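PDB 6JLC: CAMP factor from Mobiluncus curtisii, which is a bacterial toxin classed as a pore-forming factor, and probably acts in the co-haemolytic (CAMP) reaction that lyses red blood cells. Local coordinates for residues Ser38-Lys43 with Ala110-Ala115; Lys95-His100 with Thr149-Val154; Tyr153-Leu158 with Ala204-Ala209. All coordinates share one frame; numbering follows the deposited sequence.

Interaction 1. Residues Ser38-Lys43 with Ala110-Ala115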
loop_
_atom_site.group_PDB
_atom_site.type_symbol
_atom_site.label_atom_id
_atom_site.label_comp_id
_atom_site.label_asym_id
_atom_site.label_seq_id
_atom_site.Cartn_x
_atom_site.Cartn_y
_atom_site.Cartn_z
ATOM N N SER A 38 -0.244 7.305 3.403
ATOM C CA SER A 38 0.846 6.827 4.247
ATOM C C SER A 38 1.456 7.916 5.124
ATOM O O SER A 38 2.457 7.654 5.809
ATOM C CB SER A 38 1.936 6.182 3.380
ATOM O OG SER A 38 2.510 7.135 2.512
ATOM N N LYS A 39 0.868 9.116 5.138
ATOM C CA LYS A 39 1.447 10.231 5.885
ATOM C C LYS A 39 1.750 9.863 7.337
ATOM O O LYS A 39 2.822 10.192 7.855
ATOM C CB LYS A 39 0.508 11.437 5.818
ATOM C CG LYS A 39 1.084 12.715 6.408
ATOM C CD LYS A 39 0.061 13.842 6.359
ATOM C CE LYS A 39 0.608 15.121 6.973
ATOM N NZ LYS A 39 -0.380 16.235 6.897
ATOM N N GLU A 40 0.836 9.156 8.006
ATOM C CA GLU A 40 0.978 8.866 9.430
ATOM C C GLU A 40 1.162 7.374 9.719
ATOM O O GLU A 40 0.768 6.885 10.783
ATOM C CB GLU A 40 -0.228 9.415 10.193
ATOM C CG GLU A 40 -0.405 10.944 10.098
ATOM C CD GLU A 40 0.657 11.720 10.874
ATOM O OE1 GLU A 40 1.247 11.154 11.820
ATOM O OE2 GLU A 40 0.895 12.903 10.537
ATOM N N PHE A 41 1.784 6.632 8.800
ATOM C CA PHE A 41 1.952 5.197 9.033
ATOM C C PHE A 41 2.823 4.920 10.258
ATOM O O PHE A 41 2.605 3.929 10.959
ATOM C CB PHE A 41 2.531 4.510 7.789
ATOM C CG PHE A 41 1.479 4.020 6.796
ATOM C CD1 PHE A 41 0.179 4.507 6.822
ATOM C CD2 PHE A 41 1.804 3.064 5.831
ATOM C CE1 PHE A 41 -0.786 4.055 5.909
ATOM C CE2 PHE A 41 0.847 2.611 4.913
ATOM C CZ PHE A 41 -0.446 3.104 4.954
ATOM N N ASP A 42 3.791 5.796 10.553
ATOM C CA ASP A 42 4.641 5.605 11.734
ATOM C C ASP A 42 3.820 5.601 13.021
ATOM O O ASP A 42 3.988 4.729 13.885
ATOM C CB ASP A 42 5.709 6.701 11.794
ATOM C CG ASP A 42 6.825 6.488 10.791
ATOM O OD1 ASP A 42 7.044 5.327 10.380
ATOM O OD2 ASP A 42 7.487 7.483 10.422
ATOM N N LYS A 43 2.935 6.586 13.170
ATOM C CA LYS A 43 2.040 6.624 14.321
ATOM C C LYS A 43 1.150 5.383 14.375
ATOM O O LYS A 43 0.928 4.812 15.450
ATOM C CB LYS A 43 1.195 7.894 14.253
ATOM C CG LYS A 43 0.060 7.950 15.246
ATOM C CD LYS A 43 -0.584 9.317 15.231
ATOM C CE LYS A 43 0.328 10.347 15.855
ATOM N NZ LYS A 43 -0.465 11.318 16.642
ATOM N N ALA A 110 -8.424 8.571 10.592
ATOM C CA ALA A 110 -8.606 7.321 11.333
ATOM C C ALA A 110 -7.364 6.976 12.147
ATOM O O ALA A 110 -7.468 6.521 13.294
ATOM C CB ALA A 110 -8.942 6.173 10.375
ATOM N N ILE A 111 -6.174 7.186 11.570
ATOM C CA ILE A 111 -4.938 6.911 12.312
ATOM C C ILE A 111 -4.800 7.866 13.489
ATOM O O ILE A 111 -4.391 7.472 14.593
ATOM C CB ILE A 111 -3.711 7.008 11.386
ATOM C CG1 ILE A 111 -3.718 5.870 10.358
ATOM C CG2 ILE A 111 -2.417 6.954 12.214
ATOM C CD1 ILE A 111 -2.725 6.082 9.221
ATOM N N MET A 112 -5.072 9.153 13.259
ATOM C CA MET A 112 -4.990 10.108 14.361
ATOM C C MET A 112 -5.944 9.720 15.487
ATOM O O MET A 112 -5.583 9.792 16.669
ATOM C CB MET A 112 -5.283 11.530 13.866
ATOM C CG MET A 112 -4.318 12.040 12.798
ATOM S SD MET A 112 -2.597 12.014 13.362
ATOM C CE MET A 112 -2.650 13.239 14.672
ATOM N N ARG A 113 -7.153 9.273 15.140
ATOM C CA ARG A 113 -8.116 8.883 16.170
ATOM C C ARG A 113 -7.674 7.618 16.898
ATOM O O ARG A 113 -7.742 7.547 18.128
ATOM C CB ARG A 113 -9.507 8.689 15.558
ATOM C CG ARG A 113 -10.647 8.631 16.584
ATOM C CD ARG A 113 -10.743 9.930 17.377
ATOM N NE ARG A 113 -11.372 10.980 16.569
ATOM C CZ ARG A 113 -11.494 12.259 16.929
ATOM N NH1 ARG A 113 -11.030 12.685 18.103
ATOM N NH2 ARG A 113 -12.083 13.124 16.099
ATOM N N VAL A 114 -7.229 6.593 16.160
ATOM C CA VAL A 114 -6.903 5.344 16.847
ATOM C C VAL A 114 -5.709 5.518 17.787
ATOM O O VAL A 114 -5.578 4.774 18.770
ATOM C CB VAL A 114 -6.692 4.212 15.819
ATOM C CG1 VAL A 114 -5.298 4.262 15.227
ATOM C CG2 VAL A 114 -6.979 2.840 16.456
ATOM N N ALA A 115 -4.849 6.506 17.536
ATOM C CA ALA A 115 -3.720 6.792 18.409
ATOM C C ALA A 115 -4.066 7.762 19.531
ATOM O O ALA A 115 -3.234 7.984 20.421
ATOM C CB ALA A 115 -2.561 7.372 17.600
#
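Lys-43 carries much of this contact, and its side chain leaves the backbone toward the end of helix 97-114. CG of Lys-43 stands anti to the backbone N (chi1 170°). This CG of Lys-43 lands 3.6 Å from CB of Ala-115 and also rests on CG2 of Ile-111. CD of Lys-43 stays on the same alanine methyl and meets SD of Met-112 at 3.8 Å. The chain then bends at chi3 (-71°), so CE crosses near the sulfur and NZ is carried to the methyl end. At the tip, NZ of Lys-43 sits 3.5 Å from CE of Met-112. The lysine and methionine chains cross at about a right angle. Met-112 is bent at both chi2 and chi3, which swings its sulfur and methyl toward the 38-43 segment.

Glu-40 holds the N-cap position of helix 41-59, at the third position of a type I turn from Ser-38 to Phe-41. CB of Glu-40 packs 3.9 Å from CG2 of Ile-111, and its CG lies 4.1 Å from SD of Met-112. CD1 of Ile-111 reaches the edge of the Phe-41 ring, 4.1 Å from CD1 of Phe-41. On the inner side, Phe-41 continues onto Leu-25 and Gln-29 of helix 8-31, and Ile-111 onto Ile-81 of helix 68-91.

The contact thus joins the start of helix 41-59 to the C-terminal end of helix 97-114 in the N-terminal helical bundle. The two segments share no hydrogen bond or salt bridge. The carboxylate of Glu-40 and the amine of Lys-43 stay apart, with OE1 of Glu-40 5.1 Å from NZ of Lys-43. Both charged residues therefore serve this contact mainly through their methylenes. Cohesion is van der Waals, apolar at the Ile-111 centre and more polarisable where the methionine sulfur lies.

Interaction 2. Residues Lys95-His100 with Thr149-Val154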
loop_
_atom_site.group_PDB
_atom_site.type_symbol
_atom_site.label_atom_id
_atom_site.label_comp_id
_atom_site.label_asym_id
_atom_site.label_seq_id
_atom_site.Cartn_x
_atom_site.Cartn_y
_atom_site.Cartn_z
ATOM N N LYS A 95 -7.659 6.072 -10.649
ATOM C CA LYS A 95 -8.637 7.103 -10.339
ATOM C C LYS A 95 -7.973 8.478 -10.327
ATOM O O LYS A 95 -6.763 8.610 -10.134
ATOM C CB LYS A 95 -9.306 6.834 -8.980
ATOM C CG LYS A 95 -10.234 5.621 -8.978
ATOM C CD LYS A 95 -11.457 5.887 -9.841
ATOM C CE LYS A 95 -12.310 4.636 -9.981
ATOM N NZ LYS A 95 -13.437 4.898 -10.926
ATOM N N ILE A 96 -8.793 9.513 -10.519
ATOM C CA ILE A 96 -8.280 10.869 -10.447
ATOM C C ILE A 96 -7.690 11.129 -9.055
ATOM O O ILE A 96 -8.006 10.445 -8.069
ATOM C CB ILE A 96 -9.376 11.894 -10.779
ATOM C CG1 ILE A 96 -10.623 11.658 -9.911
ATOM C CG2 ILE A 96 -9.707 11.841 -12.269
ATOM C CD1 ILE A 96 -11.670 12.750 -10.038
ATOM N N GLN A 97 -6.816 12.135 -8.983
ATOM C CA GLN A 97 -6.102 12.406 -7.736
ATOM C C GLN A 97 -7.063 12.748 -6.599
ATOM O O GLN A 97 -6.789 12.416 -5.437
ATOM C CB GLN A 97 -5.082 13.527 -7.967
ATOM C CG GLN A 97 -4.300 13.966 -6.733
ATOM C CD GLN A 97 -3.429 12.864 -6.144
ATOM O OE1 GLN A 97 -3.130 11.862 -6.802
ATOM N NE2 GLN A 97 -2.999 13.056 -4.897
ATOM N N LYS A 98 -8.208 13.365 -6.924
ATOM C CA LYS A 98 -9.201 13.737 -5.914
ATOM C C LYS A 98 -9.666 12.531 -5.106
ATOM O O LYS A 98 -9.897 12.640 -3.894
ATOM C CB LYS A 98 -10.393 14.411 -6.595
ATOM C CG LYS A 98 -11.477 14.956 -5.681
ATOM C CD LYS A 98 -12.712 15.313 -6.517
ATOM C CE LYS A 98 -13.633 16.296 -5.813
ATOM N NZ LYS A 98 -14.573 15.643 -4.863
ATOM N N ALA A 99 -9.816 11.371 -5.759
ATOM C CA ALA A 99 -10.189 10.162 -5.032
ATOM C C ALA A 99 -9.151 9.817 -3.974
ATOM O O ALA A 99 -9.498 9.432 -2.852
ATOM C CB ALA A 99 -10.378 8.991 -6.004
ATOM N N HIS A 100 -7.870 9.960 -4.310
ATOM C CA HIS A 100 -6.813 9.571 -3.386
ATOM C C HIS A 100 -6.618 10.591 -2.270
ATOM O O HIS A 100 -6.259 10.220 -1.144
ATOM C CB HIS A 100 -5.510 9.377 -4.145
ATOM C CG HIS A 100 -5.548 8.208 -5.070
ATOM N ND1 HIS A 100 -5.812 8.334 -6.421
ATOM C CD2 HIS A 100 -5.395 6.883 -4.838
ATOM C CE1 HIS A 100 -5.796 7.138 -6.982
ATOM N NE2 HIS A 100 -5.548 6.239 -6.043
ATOM N N THR A 149 -1.727 14.140 -16.033
ATOM C CA THR A 149 -0.448 13.866 -15.393
ATOM C C THR A 149 -0.564 12.610 -14.547
ATOM O O THR A 149 -1.540 12.433 -13.808
ATOM C CB THR A 149 -0.014 15.048 -14.525
ATOM O OG1 THR A 149 0.038 16.219 -15.339
ATOM C CG2 THR A 149 1.378 14.804 -13.926
ATOM N N ALA A 150 0.421 11.723 -14.670
ATOM C CA ALA A 150 0.391 10.497 -13.888
ATOM C C ALA A 150 0.404 10.834 -12.404
ATOM O O ALA A 150 1.162 11.703 -11.958
ATOM C CB ALA A 150 1.585 9.612 -14.253
ATOM N N THR A 151 -0.488 10.196 -11.650
ATOM C CA THR A 151 -0.429 10.280 -10.203
ATOM C C THR A 151 0.736 9.433 -9.696
ATOM O O THR A 151 1.361 8.675 -10.444
ATOM C CB THR A 151 -1.736 9.791 -9.590
ATOM O OG1 THR A 151 -1.924 8.412 -9.959
ATOM C CG2 THR A 151 -2.920 10.628 -10.095
ATOM N N ILE A 152 1.027 9.549 -8.400
ATOM C CA ILE A 152 2.067 8.689 -7.839
ATOM C C ILE A 152 1.647 7.224 -7.891
ATOM O O ILE A 152 2.498 6.330 -7.928
ATOM C CB ILE A 152 2.405 9.118 -6.402
ATOM C CG1 ILE A 152 1.219 8.801 -5.518
ATOM C CG2 ILE A 152 2.746 10.594 -6.336
ATOM C CD1 ILE A 152 1.634 8.199 -4.287
ATOM N N TYR A 153 0.338 6.947 -7.905
ATOM C CA TYR A 153 -0.122 5.562 -7.981
ATOM C C TYR A 153 0.195 4.947 -9.342
ATOM O O TYR A 153 0.610 3.788 -9.419
ATOM C CB TYR A 153 -1.619 5.495 -7.660
ATOM C CG TYR A 153 -1.863 6.273 -6.393
ATOM C CD1 TYR A 153 -1.643 5.683 -5.155
ATOM C CD2 TYR A 153 -2.208 7.621 -6.434
ATOM C CE1 TYR A 153 -1.808 6.409 -3.984
ATOM C CE2 TYR A 153 -2.369 8.352 -5.271
ATOM C CZ TYR A 153 -2.173 7.738 -4.049
ATOM O OH TYR A 153 -2.345 8.462 -2.887
ATOM N N VAL A 154 0.035 5.721 -10.417
ATOM C CA VAL A 154 0.422 5.247 -11.747
ATOM C C VAL A 154 1.941 5.133 -11.846
ATOM O O VAL A 154 2.472 4.158 -12.393
ATOM C CB VAL A 154 -0.154 6.181 -12.833
ATOM C CG1 VAL A 154 0.418 5.830 -14.218
ATOM C CG2 VAL A 154 -1.669 6.082 -12.868
HETATM O O HOH W 1 -4.370 7.472 -9.622
HETATM O O HOH W 2 -0.652 11.527 -6.937
#
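The N-cap of helix 152-173 meets the first turn of helix 97-114 here, where the N-terminal bundle adjoins the C-terminal helices. Thr-151 is the cap. OG1 of Thr-151 accepts a weak bond from Val-154 N at 3.4 Å. The same OG1 donates to a water at 2.6 Å, and that water donates to Lys-95 O at 2.7 Å. A second water donates to OE1 of Gln-97 at 2.5 Å and accepts from Ile-152 N at 3.0 Å. OE1 of Gln-97 also lies 3.5 Å from the CG2 methyl of Thr-151.

Beside the waters, His-100 and Tyr-153 reach toward each other tip to tip and form an offset stack. Their ring centres are 3.7 Å apart and the planes are at 13°. CD2 of His-100 sits over the centre of the tyrosine ring. CG1 of Ile-152 lies over the opposite face, offset toward the rim. ND1 of His-100 makes a weak bond to Ile-96 O, 3.5 Å away.

Asp-36 OD2 binds both the Tyr-153 hydroxyl and Gln-97 NE2, and so ties the two sides together. Direct polar bonding between the segments is absent. The polar link runs through two waters and a shared aspartate, while ring stacking supplies the direct contact.

Interaction 3. Residues Tyr153-Leu158 with Ala204-Ala209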
loop_
_atom_site.group_PDB
_atom_site.type_symbol
_atom_site.label_atom_id
_atom_site.label_comp_id
_atom_site.label_asym_id
_atom_site.label_seq_id
_atom_site.Cartn_x
_atom_site.Cartn_y
_atom_site.Cartn_z
ATOM N N TYR A 153 0.338 6.947 -7.905
ATOM C CA TYR A 153 -0.122 5.562 -7.981
ATOM C C TYR A 153 0.195 4.947 -9.342
ATOM O O TYR A 153 0.610 3.788 -9.419
ATOM C CB TYR A 153 -1.619 5.495 -7.660
ATOM C CG TYR A 153 -1.863 6.273 -6.393
ATOM C CD1 TYR A 153 -1.643 5.683 -5.155
ATOM C CD2 TYR A 153 -2.208 7.621 -6.434
ATOM C CE1 TYR A 153 -1.808 6.409 -3.984
ATOM C CE2 TYR A 153 -2.369 8.352 -5.271
ATOM C CZ TYR A 153 -2.173 7.738 -4.049
ATOM O OH TYR A 153 -2.345 8.462 -2.887
ATOM N N VAL A 154 0.035 5.721 -10.417
ATOM C CA VAL A 154 0.422 5.247 -11.747
ATOM C C VAL A 154 1.941 5.133 -11.846
ATOM O O VAL A 154 2.472 4.158 -12.393
ATOM C CB VAL A 154 -0.154 6.181 -12.833
ATOM C CG1 VAL A 154 0.418 5.830 -14.218
ATOM C CG2 VAL A 154 -1.669 6.082 -12.868
ATOM N N LYS A 155 2.659 6.142 -11.344
ATOM C CA LYS A 155 4.120 6.090 -11.293
ATOM C C LYS A 155 4.613 4.880 -10.511
ATOM O O LYS A 155 5.656 4.303 -10.850
ATOM C CB LYS A 155 4.669 7.374 -10.666
ATOM C CG LYS A 155 4.776 8.554 -11.629
ATOM C CD LYS A 155 5.824 8.292 -12.704
ATOM C CE LYS A 155 5.986 9.474 -13.663
ATOM N NZ LYS A 155 6.721 10.586 -12.999
ATOM N N ASP A 156 3.891 4.480 -9.457
ATOM C CA ASP A 156 4.300 3.296 -8.708
ATOM C C ASP A 156 4.137 2.024 -9.533
ATOM O O ASP A 156 4.934 1.094 -9.384
ATOM C CB ASP A 156 3.521 3.206 -7.393
ATOM C CG ASP A 156 3.921 4.311 -6.394
ATOM O OD1 ASP A 156 5.055 4.828 -6.492
ATOM O OD2 ASP A 156 3.104 4.673 -5.516
ATOM N N LEU A 157 3.127 1.961 -10.410
ATOM C CA LEU A 157 3.004 0.813 -11.313
ATOM C C LEU A 157 4.187 0.743 -12.280
ATOM O O LEU A 157 4.710 -0.341 -12.566
ATOM C CB LEU A 157 1.683 0.895 -12.082
ATOM C CG LEU A 157 1.306 -0.321 -12.935
ATOM C CD1 LEU A 157 1.094 -1.550 -12.069
ATOM C CD2 LEU A 157 0.063 -0.033 -13.779
ATOM N N LEU A 158 4.663 1.878 -12.749
ATOM C CA LEU A 158 5.815 1.937 -13.625
ATOM C C LEU A 158 7.068 1.512 -12.851
ATOM O O LEU A 158 7.873 0.775 -13.321
ATOM C CB LEU A 158 5.992 3.318 -14.182
ATOM C CG LEU A 158 7.255 3.588 -14.952
ATOM C CD1 LEU A 158 7.501 2.547 -16.010
ATOM C CD2 LEU A 158 7.291 4.965 -15.520
ATOM N N ALA A 204 -0.422 8.157 -20.100
ATOM C CA ALA A 204 -0.099 7.430 -21.324
ATOM C C ALA A 204 1.399 7.190 -21.458
ATOM O O ALA A 204 1.823 6.133 -21.942
ATOM C CB ALA A 204 -0.618 8.196 -22.540
ATOM N N GLU A 205 2.218 8.171 -21.078
ATOM C CA GLU A 205 3.662 7.969 -21.165
ATOM C C GLU A 205 4.117 6.862 -20.218
ATOM O O GLU A 205 5.027 6.094 -20.541
ATOM C CB GLU A 205 4.418 9.267 -20.859
ATOM C CG GLU A 205 4.360 10.342 -21.947
ATOM C CD GLU A 205 5.027 11.637 -21.504
ATOM O OE1 GLU A 205 4.452 12.354 -20.658
ATOM O OE2 GLU A 205 6.141 11.934 -21.987
ATOM N N CYS A 206 3.497 6.771 -19.038
ATOM C CA CYS A 206 3.861 5.712 -18.100
ATOM C C CYS A 206 3.413 4.347 -18.619
ATOM O O CYS A 206 4.188 3.381 -18.589
ATOM C CB CYS A 206 3.252 6.003 -16.722
ATOM S SG CYS A 206 3.948 7.470 -15.919
ATOM N N ASP A 207 2.166 4.253 -19.106
ATOM C CA ASP A 207 1.676 2.997 -19.680
ATOM C C ASP A 207 2.532 2.553 -20.860
ATOM O O ASP A 207 2.820 1.362 -21.017
ATOM C CB ASP A 207 0.219 3.137 -20.136
ATOM C CG ASP A 207 -0.761 3.276 -18.977
ATOM O OD1 ASP A 207 -0.427 2.868 -17.842
ATOM O OD2 ASP A 207 -1.870 3.793 -19.218
ATOM N N ALA A 208 2.924 3.495 -21.723
ATOM C CA ALA A 208 3.775 3.139 -22.859
ATOM C C ALA A 208 5.141 2.646 -22.398
ATOM O O ALA A 208 5.695 1.705 -22.982
ATOM C CB ALA A 208 3.935 4.339 -23.793
ATOM N N ALA A 209 5.709 3.275 -21.370
ATOM C CA ALA A 209 6.998 2.824 -20.853
ATOM C C ALA A 209 6.907 1.402 -20.308
ATOM O O ALA A 209 7.814 0.586 -20.522
ATOM C CB ALA A 209 7.498 3.780 -19.773
#
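Val-154 has CG1 anti to its backbone N (chi1 171°), and this turns the methyl toward helix 203-222. Leu-158, one turn later, also sets CG anti to the backbone N. Its two methyls spread over the same neighbour. From the other side, Cys-206 places SG anti to its carbonyl carbon (chi1 -67°), so the thiol is directed at helix 152-173, close to the Lys-155 chain.

Cys-206 is the centre of the contact. CB of Cys-206 meets CG1 of Val-154 at 3.8 Å. SG of Cys-206 lies 4.2 Å from CD2 of Leu-158. The other methyl of Leu-158, CD1, packs 4.0 Å from CB of Ala-209, one turn beyond the cysteine. Leu-158 therefore touches both residues, a different methyl for each.

The two helices run nearly parallel, with axes 9.4 Å apart at closest approach and crossing at 15°. They are the first and last helices of the C-terminal three-helix part of the molecule. Helix 179-197 is the helix between them in the chain, and it packs on this pair through Val-195 and Trp-196. Val-195 touches both Leu-158 and Ala-209.

Lys-155 starts with its CB pointing away from helix 203-222, but its chain, bent at chi2, folds back. CE of Lys-155 comes to 3.6 Å from SG of Cys-206, and CD also touches the sulfur. The ammonium runs past the thiol to bond the main-chain oxygens of Trp-196 and Lys-198, at the end of helix 179-197 and just beyond it.

How the interactions relate
Interactions 2 and 3 are neighbours, with centres 11 Å apart, and share Tyr-153 and Val-154 on helix 152-173. The Tyr-153 ring belongs to interaction 2. The Val-154 side chain packs in interaction 3, while its N weakly bonds the Thr-151 cap of interaction 2. The two contacts also touch directly: Ala-150 CB lies 3.6 Å from Cys-206 SG. Interaction 1 stands apart, with its centre about 21 Å from that of interaction 2 and 28 Å from that of interaction 3. Helix 97-114 joins it to interaction 2, end to start. Interaction 1 thus belongs to the N-terminal bundle, interaction 3 to the C-terminal helices, and interaction 2 to the junction between them.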